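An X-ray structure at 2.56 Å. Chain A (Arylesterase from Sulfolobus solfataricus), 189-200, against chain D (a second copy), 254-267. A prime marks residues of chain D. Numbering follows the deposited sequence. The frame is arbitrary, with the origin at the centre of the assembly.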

# COMPACT_ATOMS: atom_id res chain seq x y z
N ASP A 189 10.76 -7.78 -11.74
CA ASP A 189 10.46 -6.88 -10.64
C ASP A 189 11.13 -7.29 -9.36
O ASP A 189 10.79 -8.28 -8.78
CB ASP A 189 8.94 -6.86 -10.43
CG ASP A 189 8.52 -6.07 -9.23
OD1 ASP A 189 9.19 -5.08 -8.86
OD2 ASP A 189 7.48 -6.43 -8.68
N LEU A 190 12.09 -6.49 -8.89
CA LEU A 190 12.73 -6.71 -7.59
C LEU A 190 12.29 -5.73 -6.50
O LEU A 190 12.55 -5.96 -5.31
CB LEU A 190 14.22 -6.63 -7.76
CG LEU A 190 14.82 -7.58 -8.82
CD1 LEU A 190 16.31 -7.40 -8.92
CD2 LEU A 190 14.49 -9.06 -8.57
N ALA A 191 11.60 -4.67 -6.88
CA ALA A 191 11.40 -3.53 -5.99
C ALA A 191 10.00 -3.41 -5.38
O ALA A 191 9.86 -2.80 -4.34
CB ALA A 191 11.79 -2.26 -6.70
N SER A 192 9.00 -4.01 -6.00
CA SER A 192 7.62 -3.81 -5.56
C SER A 192 7.30 -4.47 -4.22
O SER A 192 7.97 -5.37 -3.77
CB SER A 192 6.62 -4.31 -6.60
OG SER A 192 6.41 -5.72 -6.49
N LYS A 193 6.25 -3.98 -3.58
CA LYS A 193 5.81 -4.51 -2.32
C LYS A 193 5.25 -5.94 -2.47
O LYS A 193 5.54 -6.82 -1.63
CB LYS A 193 4.72 -3.64 -1.71
CG LYS A 193 5.25 -2.34 -1.18
CD LYS A 193 5.96 -2.51 0.15
CE LYS A 193 6.77 -1.31 0.53
NZ LYS A 193 7.38 -1.59 1.86
N SER A 194 4.43 -6.14 -3.50
CA SER A 194 3.83 -7.45 -3.72
C SER A 194 4.92 -8.52 -3.88
O SER A 194 4.80 -9.57 -3.28
CB SER A 194 2.89 -7.41 -4.96
OG SER A 194 3.59 -7.26 -6.15
N MET A 195 5.98 -8.22 -4.63
CA MET A 195 7.05 -9.15 -4.88
C MET A 195 7.77 -9.56 -3.59
O MET A 195 7.92 -10.76 -3.30
CB MET A 195 8.04 -8.58 -5.89
CG MET A 195 9.24 -9.52 -6.17
SD MET A 195 8.81 -11.14 -6.87
CE MET A 195 8.17 -10.66 -8.47
N ASN A 196 8.13 -8.55 -2.80
CA ASN A 196 8.91 -8.81 -1.60
C ASN A 196 8.11 -9.46 -0.49
O ASN A 196 8.65 -10.21 0.30
CB ASN A 196 9.56 -7.50 -1.13
CG ASN A 196 10.72 -7.10 -2.01
OD1 ASN A 196 11.79 -7.67 -1.89
ND2 ASN A 196 10.53 -6.16 -2.92
N ARG A 197 6.82 -9.18 -0.43
CA ARG A 197 5.97 -9.67 0.63
C ARG A 197 5.38 -11.02 0.35
O ARG A 197 5.20 -11.83 1.28
CB ARG A 197 4.81 -8.69 0.89
CG ARG A 197 5.18 -7.37 1.51
CD ARG A 197 3.96 -6.45 1.70
NE ARG A 197 4.36 -5.36 2.60
CZ ARG A 197 3.70 -4.23 2.78
NH1 ARG A 197 2.60 -3.97 2.13
NH2 ARG A 197 4.18 -3.37 3.65
N TYR A 198 5.06 -11.30 -0.90
CA TYR A 198 4.36 -12.56 -1.22
C TYR A 198 5.16 -13.47 -2.13
O TYR A 198 4.59 -14.28 -2.85
CB TYR A 198 3.02 -12.27 -1.87
CG TYR A 198 2.26 -11.15 -1.21
CD1 TYR A 198 1.97 -11.18 0.15
CD2 TYR A 198 1.82 -10.07 -1.94
CE1 TYR A 198 1.29 -10.15 0.77
CE2 TYR A 198 1.14 -9.04 -1.34
CZ TYR A 198 0.88 -9.07 0.01
OH TYR A 198 0.16 -8.08 0.64
N ARG A 199 6.49 -13.35 -2.08
CA ARG A 199 7.35 -14.21 -2.87
C ARG A 199 7.66 -15.52 -2.14
O ARG A 199 8.62 -16.18 -2.46
CB ARG A 199 8.65 -13.47 -3.22
CG ARG A 199 9.46 -13.13 -2.00
CD ARG A 199 10.78 -12.45 -2.35
NE ARG A 199 11.76 -12.76 -1.32
CZ ARG A 199 13.02 -13.07 -1.54
NH1 ARG A 199 13.48 -13.09 -2.79
NH2 ARG A 199 13.80 -13.34 -0.52
N LYS A 200 6.91 -15.84 -1.09
CA LYS A 200 7.20 -17.05 -0.33
C LYS A 200 6.08 -17.39 0.62
O LYS A 200 5.84 -16.64 1.55
CB LYS A 200 8.52 -16.89 0.42
CG LYS A 200 9.48 -18.05 0.21
CD LYS A 200 9.85 -18.30 -1.26
CE LYS A 200 11.24 -17.76 -1.58
NZ LYS A 200 12.32 -18.42 -0.78
N ARG D 254 10.99 5.22 -3.28
CA ARG D 254 10.67 4.62 -2.00
C ARG D 254 10.69 3.08 -1.99
O ARG D 254 11.33 2.48 -1.15
CB ARG D 254 9.30 5.12 -1.57
CG ARG D 254 8.84 4.62 -0.19
CD ARG D 254 7.35 4.86 -0.05
NE ARG D 254 6.59 3.86 -0.78
CZ ARG D 254 5.32 3.94 -1.03
NH1 ARG D 254 4.63 4.99 -0.65
NH2 ARG D 254 4.74 2.95 -1.65
N ASP D 255 9.96 2.44 -2.88
CA ASP D 255 9.85 0.96 -2.83
C ASP D 255 11.15 0.18 -3.06
O ASP D 255 11.44 -0.76 -2.33
CB ASP D 255 8.72 0.50 -3.72
CG ASP D 255 7.35 0.85 -3.12
OD1 ASP D 255 7.28 1.10 -1.86
OD2 ASP D 255 6.35 0.91 -3.89
N GLN D 256 11.95 0.58 -4.02
CA GLN D 256 13.26 -0.04 -4.25
C GLN D 256 14.21 0.10 -3.06
O GLN D 256 14.97 -0.83 -2.76
CB GLN D 256 13.93 0.48 -5.53
CG GLN D 256 14.36 1.96 -5.50
CD GLN D 256 14.72 2.48 -6.86
OE1 GLN D 256 15.90 2.53 -7.22
NE2 GLN D 256 13.72 2.82 -7.66
N GLY D 257 14.19 1.25 -2.39
CA GLY D 257 15.00 1.45 -1.19
C GLY D 257 14.59 0.53 -0.06
O GLY D 257 15.42 -0.05 0.64
N GLU D 258 13.30 0.40 0.17
CA GLU D 258 12.79 -0.51 1.19
C GLU D 258 13.04 -1.98 0.82
O GLU D 258 13.32 -2.80 1.67
CB GLU D 258 11.31 -0.25 1.40
CG GLU D 258 11.10 1.13 2.02
CD GLU D 258 9.68 1.45 2.35
OE1 GLU D 258 8.74 0.76 1.84
OE2 GLU D 258 9.54 2.41 3.16
N ALA D 259 13.03 -2.27 -0.48
CA ALA D 259 13.38 -3.58 -0.99
C ALA D 259 14.87 -3.93 -0.74
O ALA D 259 15.21 -5.07 -0.39
CB ALA D 259 13.08 -3.64 -2.46
N TYR D 260 15.74 -2.95 -0.93
CA TYR D 260 17.15 -3.12 -0.64
C TYR D 260 17.37 -3.48 0.84
O TYR D 260 18.13 -4.42 1.17
CB TYR D 260 17.90 -1.83 -0.96
CG TYR D 260 19.42 -1.95 -0.81
CD1 TYR D 260 20.18 -2.67 -1.72
CD2 TYR D 260 20.07 -1.35 0.24
CE1 TYR D 260 21.56 -2.77 -1.60
CE2 TYR D 260 21.45 -1.47 0.39
CZ TYR D 260 22.19 -2.17 -0.52
OH TYR D 260 23.58 -2.29 -0.37
N ALA D 261 16.69 -2.72 1.71
CA ALA D 261 16.80 -2.92 3.13
C ALA D 261 16.30 -4.33 3.51
O ALA D 261 16.90 -4.97 4.36
CB ALA D 261 16.02 -1.85 3.89
N TYR D 262 15.21 -4.78 2.91
CA TYR D 262 14.70 -6.10 3.26
C TYR D 262 15.66 -7.23 2.85
O TYR D 262 15.89 -8.19 3.60
CB TYR D 262 13.30 -6.38 2.70
CG TYR D 262 12.85 -7.75 3.08
CD1 TYR D 262 12.76 -8.13 4.42
CD2 TYR D 262 12.55 -8.69 2.11
CE1 TYR D 262 12.37 -9.41 4.79
CE2 TYR D 262 12.16 -9.99 2.46
CZ TYR D 262 12.09 -10.35 3.81
OH TYR D 262 11.70 -11.64 4.22
N ARG D 263 16.25 -7.06 1.67
CA ARG D 263 17.24 -8.01 1.15
C ARG D 263 18.46 -8.09 2.02
O ARG D 263 19.03 -9.17 2.16
CB ARG D 263 17.64 -7.66 -0.30
CG ARG D 263 16.55 -8.18 -1.23
CD ARG D 263 16.77 -8.03 -2.72
NE ARG D 263 18.08 -8.46 -3.23
CZ ARG D 263 18.50 -9.70 -3.32
NH1 ARG D 263 17.72 -10.62 -2.85
NH2 ARG D 263 19.71 -9.97 -3.80
N LEU D 264 18.86 -6.98 2.61
CA LEU D 264 19.96 -6.99 3.56
C LEU D 264 19.58 -7.78 4.81
O LEU D 264 20.38 -8.59 5.28
CB LEU D 264 20.38 -5.58 3.96
CG LEU D 264 21.12 -4.78 2.90
CD1 LEU D 264 21.27 -3.32 3.35
CD2 LEU D 264 22.50 -5.32 2.58
N MET D 265 18.38 -7.54 5.35
CA MET D 265 17.92 -8.29 6.51
C MET D 265 17.92 -9.80 6.25
O MET D 265 18.36 -10.58 7.11
CB MET D 265 16.53 -7.87 6.91
CG MET D 265 16.46 -6.59 7.69
SD MET D 265 14.72 -6.10 7.86
CE MET D 265 14.92 -4.52 8.76
N GLU D 266 17.42 -10.21 5.09
CA GLU D 266 17.37 -11.62 4.77
C GLU D 266 18.76 -12.20 4.61
O GLU D 266 18.94 -13.39 4.84
CB GLU D 266 16.66 -11.84 3.46
CG GLU D 266 15.17 -11.71 3.53
CD GLU D 266 14.54 -11.91 2.15
OE1 GLU D 266 14.96 -11.17 1.19
OE2 GLU D 266 13.63 -12.82 2.04
N SER D 267 19.72 -11.38 4.19
CA SER D 267 21.10 -11.82 4.00
C SER D 267 21.91 -11.83 5.28
O SER D 267 23.11 -12.08 5.23
CB SER D 267 21.81 -10.90 2.99
OG SER D 267 21.11 -10.79 1.77

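This is a small contact between two copies of the protein, in which the methyl groups of Ala191 and Ala259′ pack closely against the partner chain and two salt bridges tie the stretches together. Together the stretches bury 506 Å² of surface. The short helix 193-197 of chain A runs nearly parallel to helix 254-266 of chain D, at an angle of 12°. Their axes come no closer than 10.5 Å. The nearest CA atoms are found in the loop before the short helix. There the CA atoms of Ala191 and Gln256′ are 4.3 Å apart.

Small side chains suit this spot. Ala191 CB lies 3.6 Å from Gln256′ CA and 3.7 Å from Gln256′ CB. The end of the Gln256′ side chain leads away from chain A. Ala259′ points toward chain A. Its CB sits 3.7 Å from Leu190 O, 3.8 Å from Ala191 O and 3.6 Å from Asn196 ND2. The methyl group thus packs against polar atoms without bonding to them. Ala191 O and Asp255′ O are 3.3 Å apart, but both are acceptors and form no hydrogen bond.

Asn196 also points toward the partner, yet its amide serves its own chain. Asn196 ND2 donates to Leu190 O at 3.1 Å and to Ser192 O at 2.8 Å. These bonds tie the loop to the helix and occupy the amide nitrogen where it meets the Ala259′ methyl. Ser192 caps the helix: its OG accepts from Met195 N at 3.1 Å. Asp189 OD1 accepts from Ala191 N and Ser192 N, both at 3.1 Å, which braces the loop further. Tyr262′ packs nearby, with its CE2 4.1 Å from Asn196 O.

The salt bridges use long side chains. The CA-to-CB bond of Lys193 points sideways, but the side chain extends through t rotamers at chi3 and chi4 and its end comes nearer to chain D. Lys193 NZ donates to Glu258′ OE1 at 2.7 Å. On the way, Lys193 CE passes 3.4 Å from Asp255′ OD1. That carboxylate is engaged by its neighbour: Arg254′ NE donates to Asp255′ OD1 at 3.0 Å in a salt bridge within the helix.

Arg199 and Glu266′ both point toward the opposite stretch. Arg199 NH2 donates to Glu266′ OE2 at 2.6 Å, with an angle of 148° at the hydrogen. The carboxylate oxygen lies at the edge of the guanidinium, near its plane, as suits an N-H donor. Both residues remain partly exposed, whereas Ala191, Asn196 and Ala259′ are buried.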